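Local coordinates for protein putative peptidase (Chlamydophila abortus, PDB 3CE2) that is probably a zinc-dependent oligopeptidase of the M3B (PepF) family, thought to degrade small bioactive peptides, at residues I455-L469 and F596-I610. Numbering follows the deposited sequence.
Sequences ITILTRCLDTIFSTL and FCFIEKKIQELSSLI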
loop_
_atom_site.group_PDB
_atom_site.type_symbol
_atom_site.label_atom_id
_atom_site.label_comp_id
_atom_site.label_asym_id
_atom_site.label_seq_id
_atom_site.Cartn_x
_atom_site.Cartn_y
_atom_site.Cartn_z
ATOM N N ILE A 455 -21.042 17.515 5.969
ATOM C CA ILE A 455 -21.482 16.499 5.036
ATOM C C ILE A 455 -20.342 16.192 4.088
ATOM O O ILE A 455 -20.030 15.027 3.843
ATOM C CB ILE A 455 -22.746 16.923 4.284
ATOM C CG1 ILE A 455 -23.901 17.033 5.281
ATOM C CG2 ILE A 455 -23.099 15.909 3.200
ATOM C CD1 ILE A 455 -25.179 17.625 4.700
ATOM N N THR A 456 -19.690 17.237 3.588
ATOM C CA THR A 456 -18.542 17.060 2.727
ATOM C C THR A 456 -17.526 16.131 3.386
ATOM O O THR A 456 -17.146 15.124 2.807
ATOM C CB THR A 456 -17.933 18.410 2.324
ATOM O OG1 THR A 456 -18.761 18.995 1.319
ATOM C CG2 THR A 456 -16.548 18.250 1.724
ATOM N N ILE A 457 -17.121 16.448 4.608
ATOM C CA ILE A 457 -16.140 15.641 5.328
ATOM C C ILE A 457 -16.624 14.221 5.586
ATOM O O ILE A 457 -15.902 13.252 5.357
ATOM C CB ILE A 457 -15.805 16.259 6.666
ATOM C CG1 ILE A 457 -15.121 17.594 6.451
ATOM C CG2 ILE A 457 -14.922 15.330 7.476
ATOM C CD1 ILE A 457 -15.161 18.463 7.676
ATOM N N LEU A 458 -17.847 14.084 6.071
ATOM C CA LEU A 458 -18.355 12.756 6.373
ATOM C C LEU A 458 -18.413 11.926 5.114
ATOM O O LEU A 458 -18.210 10.714 5.137
ATOM C CB LEU A 458 -19.741 12.854 6.992
ATOM C CG LEU A 458 -19.724 13.158 8.482
ATOM C CD1 LEU A 458 -20.947 13.946 8.871
ATOM C CD2 LEU A 458 -19.616 11.855 9.279
ATOM N N THR A 459 -18.698 12.586 4.005
ATOM C CA THR A 459 -18.909 11.869 2.768
ATOM C C THR A 459 -17.571 11.343 2.238
ATOM O O THR A 459 -17.484 10.200 1.778
ATOM C CB THR A 459 -19.649 12.745 1.743
ATOM O OG1 THR A 459 -21.026 12.829 2.130
ATOM C CG2 THR A 459 -19.582 12.123 0.380
ATOM N N ARG A 460 -16.526 12.166 2.350
ATOM C CA ARG A 460 -15.219 11.796 1.848
ATOM C C ARG A 460 -14.685 10.611 2.645
ATOM O O ARG A 460 -14.110 9.653 2.106
ATOM C CB ARG A 460 -14.261 12.975 1.948
ATOM C CG ARG A 460 -12.964 12.740 1.192
ATOM C CD ARG A 460 -12.192 14.020 0.992
ATOM N NE ARG A 460 -11.886 14.654 2.271
ATOM C CZ ARG A 460 -12.491 15.742 2.744
ATOM N NH1 ARG A 460 -12.134 16.227 3.926
ATOM N NH2 ARG A 460 -13.443 16.347 2.040
ATOM N N CYS A 461 -14.917 10.695 3.940
ATOM C CA CYS A 461 -14.509 9.696 4.879
ATOM C C CYS A 461 -15.222 8.349 4.700
ATOM O O CYS A 461 -14.595 7.295 4.773
ATOM C CB CYS A 461 -14.759 10.240 6.277
ATOM S SG CYS A 461 -14.641 9.005 7.525
ATOM N N LEU A 462 -16.524 8.351 4.459
ATOM C CA LEU A 462 -17.185 7.067 4.278
ATOM C C LEU A 462 -16.899 6.470 2.903
ATOM O O LEU A 462 -16.689 5.257 2.777
ATOM C CB LEU A 462 -18.673 7.158 4.600
ATOM C CG LEU A 462 -18.897 7.453 6.097
ATOM C CD1 LEU A 462 -20.198 8.178 6.378
ATOM C CD2 LEU A 462 -18.794 6.177 6.961
ATOM N N ASP A 463 -16.853 7.313 1.874
ATOM C CA ASP A 463 -16.487 6.836 0.524
ATOM C C ASP A 463 -15.152 6.072 0.582
ATOM O O ASP A 463 -15.005 4.987 -0.004
ATOM C CB ASP A 463 -16.372 8.003 -0.472
ATOM C CG ASP A 463 -17.743 8.644 -0.835
ATOM O OD1 ASP A 463 -18.833 8.048 -0.565
ATOM O OD2 ASP A 463 -17.713 9.769 -1.406
ATOM N N THR A 464 -14.189 6.651 1.300
ATOM C CA THR A 464 -12.873 6.059 1.474
ATOM C C THR A 464 -12.968 4.731 2.215
ATOM O O THR A 464 -12.457 3.702 1.759
ATOM C CB THR A 464 -11.991 6.998 2.297
ATOM O OG1 THR A 464 -11.741 8.179 1.537
ATOM C CG2 THR A 464 -10.684 6.346 2.664
ATOM N N ILE A 465 -13.633 4.758 3.366
ATOM C CA ILE A 465 -13.827 3.544 4.138
ATOM C C ILE A 465 -14.546 2.479 3.298
ATOM O O ILE A 465 -14.105 1.326 3.223
ATOM C CB ILE A 465 -14.594 3.832 5.428
ATOM C CG1 ILE A 465 -13.804 4.813 6.282
ATOM C CG2 ILE A 465 -14.765 2.583 6.200
ATOM C CD1 ILE A 465 -14.536 5.237 7.530
ATOM N N PHE A 466 -15.634 2.862 2.644
ATOM C CA PHE A 466 -16.367 1.870 1.858
ATOM C C PHE A 466 -15.619 1.364 0.644
ATOM O O PHE A 466 -15.747 0.199 0.309
ATOM C CB PHE A 466 -17.810 2.294 1.541
ATOM C CG PHE A 466 -18.746 2.037 2.678
ATOM C CD1 PHE A 466 -19.289 0.766 2.869
ATOM C CD2 PHE A 466 -19.028 3.038 3.608
ATOM C CE1 PHE A 466 -20.108 0.509 3.951
ATOM C CE2 PHE A 466 -19.857 2.786 4.697
ATOM C CZ PHE A 466 -20.401 1.530 4.861
ATOM N N SER A 467 -14.817 2.201 -0.002
ATOM C CA SER A 467 -14.042 1.684 -1.132
ATOM C C SER A 467 -12.774 0.940 -0.710
ATOM O O SER A 467 -12.364 -0.022 -1.384
ATOM C CB SER A 467 -13.709 2.774 -2.147
ATOM O OG SER A 467 -12.653 3.563 -1.657
ATOM N N THR A 468 -12.145 1.347 0.394
ATOM C CA THR A 468 -10.934 0.634 0.737
ATOM C C THR A 468 -11.178 -0.580 1.630
ATOM O O THR A 468 -10.342 -1.483 1.685
ATOM C CB THR A 468 -9.738 1.532 1.207
ATOM O OG1 THR A 468 -9.311 1.163 2.520
ATOM C CG2 THR A 468 -10.057 3.001 1.125
ATOM N N LEU A 469 -12.323 -0.647 2.294
ATOM C CA LEU A 469 -12.595 -1.833 3.100
ATOM C C LEU A 469 -13.526 -2.821 2.397
ATOM O O LEU A 469 -13.111 -3.920 2.033
ATOM C CB LEU A 469 -13.111 -1.442 4.477
ATOM C CG LEU A 469 -13.818 -2.505 5.321
ATOM C CD1 LEU A 469 -13.165 -3.847 5.195
ATOM C CD2 LEU A 469 -13.846 -2.091 6.778
ATOM N N PHE A 596 -15.841 -1.408 12.792
ATOM C CA PHE A 596 -17.259 -1.242 12.494
ATOM C C PHE A 596 -17.947 -0.225 13.408
ATOM O O PHE A 596 -18.811 0.547 12.970
ATOM C CB PHE A 596 -17.967 -2.586 12.556
ATOM C CG PHE A 596 -17.658 -3.482 11.398
ATOM C CD1 PHE A 596 -17.329 -2.956 10.172
ATOM C CD2 PHE A 596 -17.753 -4.850 11.520
ATOM C CE1 PHE A 596 -17.066 -3.774 9.094
ATOM C CE2 PHE A 596 -17.492 -5.677 10.445
ATOM C CZ PHE A 596 -17.141 -5.124 9.224
ATOM N N CYS A 597 -17.545 -0.205 14.670
ATOM C CA CYS A 597 -18.053 0.805 15.596
ATOM C C CYS A 597 -17.822 2.211 15.094
ATOM O O CYS A 597 -18.725 3.042 15.069
ATOM C CB CYS A 597 -17.409 0.645 16.970
ATOM S SG CYS A 597 -18.072 -0.776 17.858
ATOM N N PHE A 598 -16.587 2.478 14.715
ATOM C CA PHE A 598 -16.221 3.763 14.171
ATOM C C PHE A 598 -17.099 4.120 12.972
ATOM O O PHE A 598 -17.577 5.245 12.848
ATOM C CB PHE A 598 -14.756 3.715 13.745
ATOM C CG PHE A 598 -14.228 5.021 13.255
ATOM C CD1 PHE A 598 -13.473 5.836 14.098
ATOM C CD2 PHE A 598 -14.476 5.437 11.957
ATOM C CE1 PHE A 598 -12.979 7.042 13.648
ATOM C CE2 PHE A 598 -13.988 6.654 11.500
ATOM C CZ PHE A 598 -13.242 7.461 12.345
ATOM N N ILE A 599 -17.312 3.156 12.088
ATOM C CA ILE A 599 -18.053 3.426 10.877
ATOM C C ILE A 599 -19.511 3.709 11.222
ATOM O O ILE A 599 -20.093 4.687 10.744
ATOM C CB ILE A 599 -17.904 2.256 9.905
ATOM C CG1 ILE A 599 -16.440 2.143 9.485
ATOM C CG2 ILE A 599 -18.764 2.431 8.694
ATOM C CD1 ILE A 599 -16.072 0.788 9.015
ATOM N N GLU A 600 -20.081 2.877 12.089
ATOM C CA GLU A 600 -21.459 3.036 12.513
ATOM C C GLU A 600 -21.684 4.412 13.079
ATOM O O GLU A 600 -22.690 5.070 12.781
ATOM C CB GLU A 600 -21.782 2.009 13.578
ATOM C CG GLU A 600 -23.200 2.048 14.081
ATOM C CD GLU A 600 -24.170 1.408 13.119
ATOM O OE1 GLU A 600 -23.964 0.221 12.770
ATOM O OE2 GLU A 600 -25.140 2.095 12.720
ATOM N N LYS A 601 -20.739 4.870 13.890
ATOM C CA LYS A 601 -20.909 6.161 14.510
ATOM C C LYS A 601 -20.994 7.238 13.450
ATOM O O LYS A 601 -21.795 8.165 13.554
ATOM C CB LYS A 601 -19.767 6.467 15.456
ATOM C CG LYS A 601 -20.063 7.638 16.316
ATOM C CD LYS A 601 -18.813 8.226 16.903
ATOM C CE LYS A 601 -19.154 9.571 17.532
ATOM N NZ LYS A 601 -18.014 10.514 17.530
ATOM N N LYS A 602 -20.170 7.108 12.418
ATOM C CA LYS A 602 -20.071 8.143 11.399
ATOM C C LYS A 602 -21.313 8.118 10.513
ATOM O O LYS A 602 -21.811 9.172 10.105
ATOM C CB LYS A 602 -18.822 7.923 10.550
ATOM C CG LYS A 602 -17.534 8.226 11.252
ATOM C CD LYS A 602 -17.165 9.668 11.132
ATOM C CE LYS A 602 -15.938 9.991 11.951
ATOM N NZ LYS A 602 -16.390 10.286 13.333
ATOM N N ILE A 603 -21.820 6.918 10.219
ATOM C CA ILE A 603 -23.039 6.816 9.430
ATOM C C ILE A 603 -24.185 7.506 10.166
ATOM O O ILE A 603 -24.980 8.205 9.551
ATOM C CB ILE A 603 -23.412 5.357 9.120
ATOM C CG1 ILE A 603 -22.353 4.723 8.216
ATOM C CG2 ILE A 603 -24.776 5.277 8.461
ATOM C CD1 ILE A 603 -22.638 3.298 7.865
ATOM N N GLN A 604 -24.246 7.331 11.485
ATOM C CA GLN A 604 -25.295 7.964 12.286
ATOM C C GLN A 604 -25.143 9.467 12.349
ATOM O O GLN A 604 -26.131 10.175 12.221
ATOM C CB GLN A 604 -25.362 7.394 13.700
ATOM C CG GLN A 604 -26.030 6.033 13.783
ATOM C CD GLN A 604 -25.768 5.345 15.131
ATOM O OE1 GLN A 604 -26.098 4.165 15.319
ATOM N NE2 GLN A 604 -25.166 6.082 16.071
ATOM N N GLU A 605 -23.926 9.977 12.539
ATOM C CA GLU A 605 -23.754 11.440 12.471
ATOM C C GLU A 605 -24.320 11.967 11.164
ATOM O O GLU A 605 -25.068 12.927 11.154
ATOM C CB GLU A 605 -22.293 11.867 12.572
ATOM C CG GLU A 605 -21.628 11.583 13.894
ATOM C CD GLU A 605 -20.247 12.218 13.987
ATOM O OE1 GLU A 605 -20.026 13.246 13.305
ATOM O OE2 GLU A 605 -19.389 11.701 14.745
ATOM N N LEU A 606 -23.962 11.317 10.058
ATOM C CA LEU A 606 -24.338 11.795 8.730
ATOM C C LEU A 606 -25.841 11.739 8.570
ATOM O O LEU A 606 -26.473 12.677 8.062
ATOM C CB LEU A 606 -23.683 10.942 7.642
ATOM C CG LEU A 606 -24.137 11.292 6.217
ATOM C CD1 LEU A 606 -23.661 12.673 5.831
ATOM C CD2 LEU A 606 -23.658 10.280 5.197
ATOM N N SER A 607 -26.395 10.615 9.017
ATOM C CA SER A 607 -27.811 10.325 8.906
ATOM C C SER A 607 -28.665 11.392 9.578
ATOM O O SER A 607 -29.716 11.755 9.083
ATOM C CB SER A 607 -28.112 8.964 9.513
ATOM O OG SER A 607 -29.344 8.490 9.034
ATOM N N SER A 608 -28.215 11.917 10.698
ATOM C CA SER A 608 -29.000 12.946 11.331
ATOM C C SER A 608 -28.538 14.369 10.959
ATOM O O SER A 608 -28.905 15.340 11.606
ATOM C CB SER A 608 -29.066 12.719 12.845
ATOM O OG SER A 608 -27.772 12.720 13.404
ATOM N N LEU A 609 -27.744 14.508 9.908
ATOM C CA LEU A 609 -27.476 15.844 9.394
ATOM C C LEU A 609 -28.494 16.147 8.307
ATOM O O LEU A 609 -28.827 17.302 8.043
ATOM C CB LEU A 609 -26.056 15.970 8.852
ATOM C CG LEU A 609 -24.944 16.216 9.866
ATOM C CD1 LEU A 609 -23.681 16.629 9.136
ATOM C CD2 LEU A 609 -25.342 17.271 10.864
ATOM N N ILE A 610 -29.000 15.099 7.676
ATOM C CA ILE A 610 -30.104 15.272 6.753
ATOM C C ILE A 610 -31.421 15.595 7.502
ATOM O O ILE A 610 -32.214 14.705 7.856
ATOM C CB ILE A 610 -30.276 14.026 5.881
ATOM C CG1 ILE A 610 -28.897 13.385 5.579
ATOM C CG2 ILE A 610 -31.165 14.353 4.647
ATOM C CD1 ILE A 610 -27.846 14.302 4.914
#
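The ring of Phe466 takes Ile603 at its edge, CD1 lying near the ring plane 4.1 Å from CZ, while Ile599 CG2 comes to CE2 obliquely. Outside the two segments Phe470 stacks with it, the ring of Tyr298 of helix 292-306 meets it with the two planes nearly parallel, and Ile295 of that helix also touches it. Two more rings border the seam, each met obliquely by a methyl: Phe598 by Ile465 CD1, and Phe596 by Leu469 CD2. This is antiparallel helix-helix packing with knobs-into-holes, in the largely helical M3 peptidase fold; the axes cross at -146°, and the C-terminal helix 590-607 lies against the start of the long helix 451-487.

Knobs enter from both sides. Leu462 drops among Ile599, Lys602, Ile603 and Leu606, its CD2 4.0 Å from Ile603 CG1, the two side chains crossing nearly at right angles. In return Ile599 fits among Leu462, Ile465, Phe466 and Leu469. Its chi1 of -64° sets CG1 beside the backbone N, and the extended chi2 then carries CD1 to Ile465 CG2 at 3.6 Å; the two isoleucines lie alongside each other, pointing opposite ways.

Lys602 starts toward the long helix but folds at chi2 (-87°) and chi4, which carries its amine away to a salt bridge with Asp442 of helix 431-447; a long ion pair with Glu605 OE2 also reaches it. Its aliphatic part stays in the seam, CD 3.8 Å from Leu458 CD2, the same methyl that also touches Lys602 O. Past Ser607, where the helix ends, the chain still follows its partner: Leu609 CD1 touches both Leu458 CD1 (3.8 Å) and Ile455 CG1 (3.9 Å).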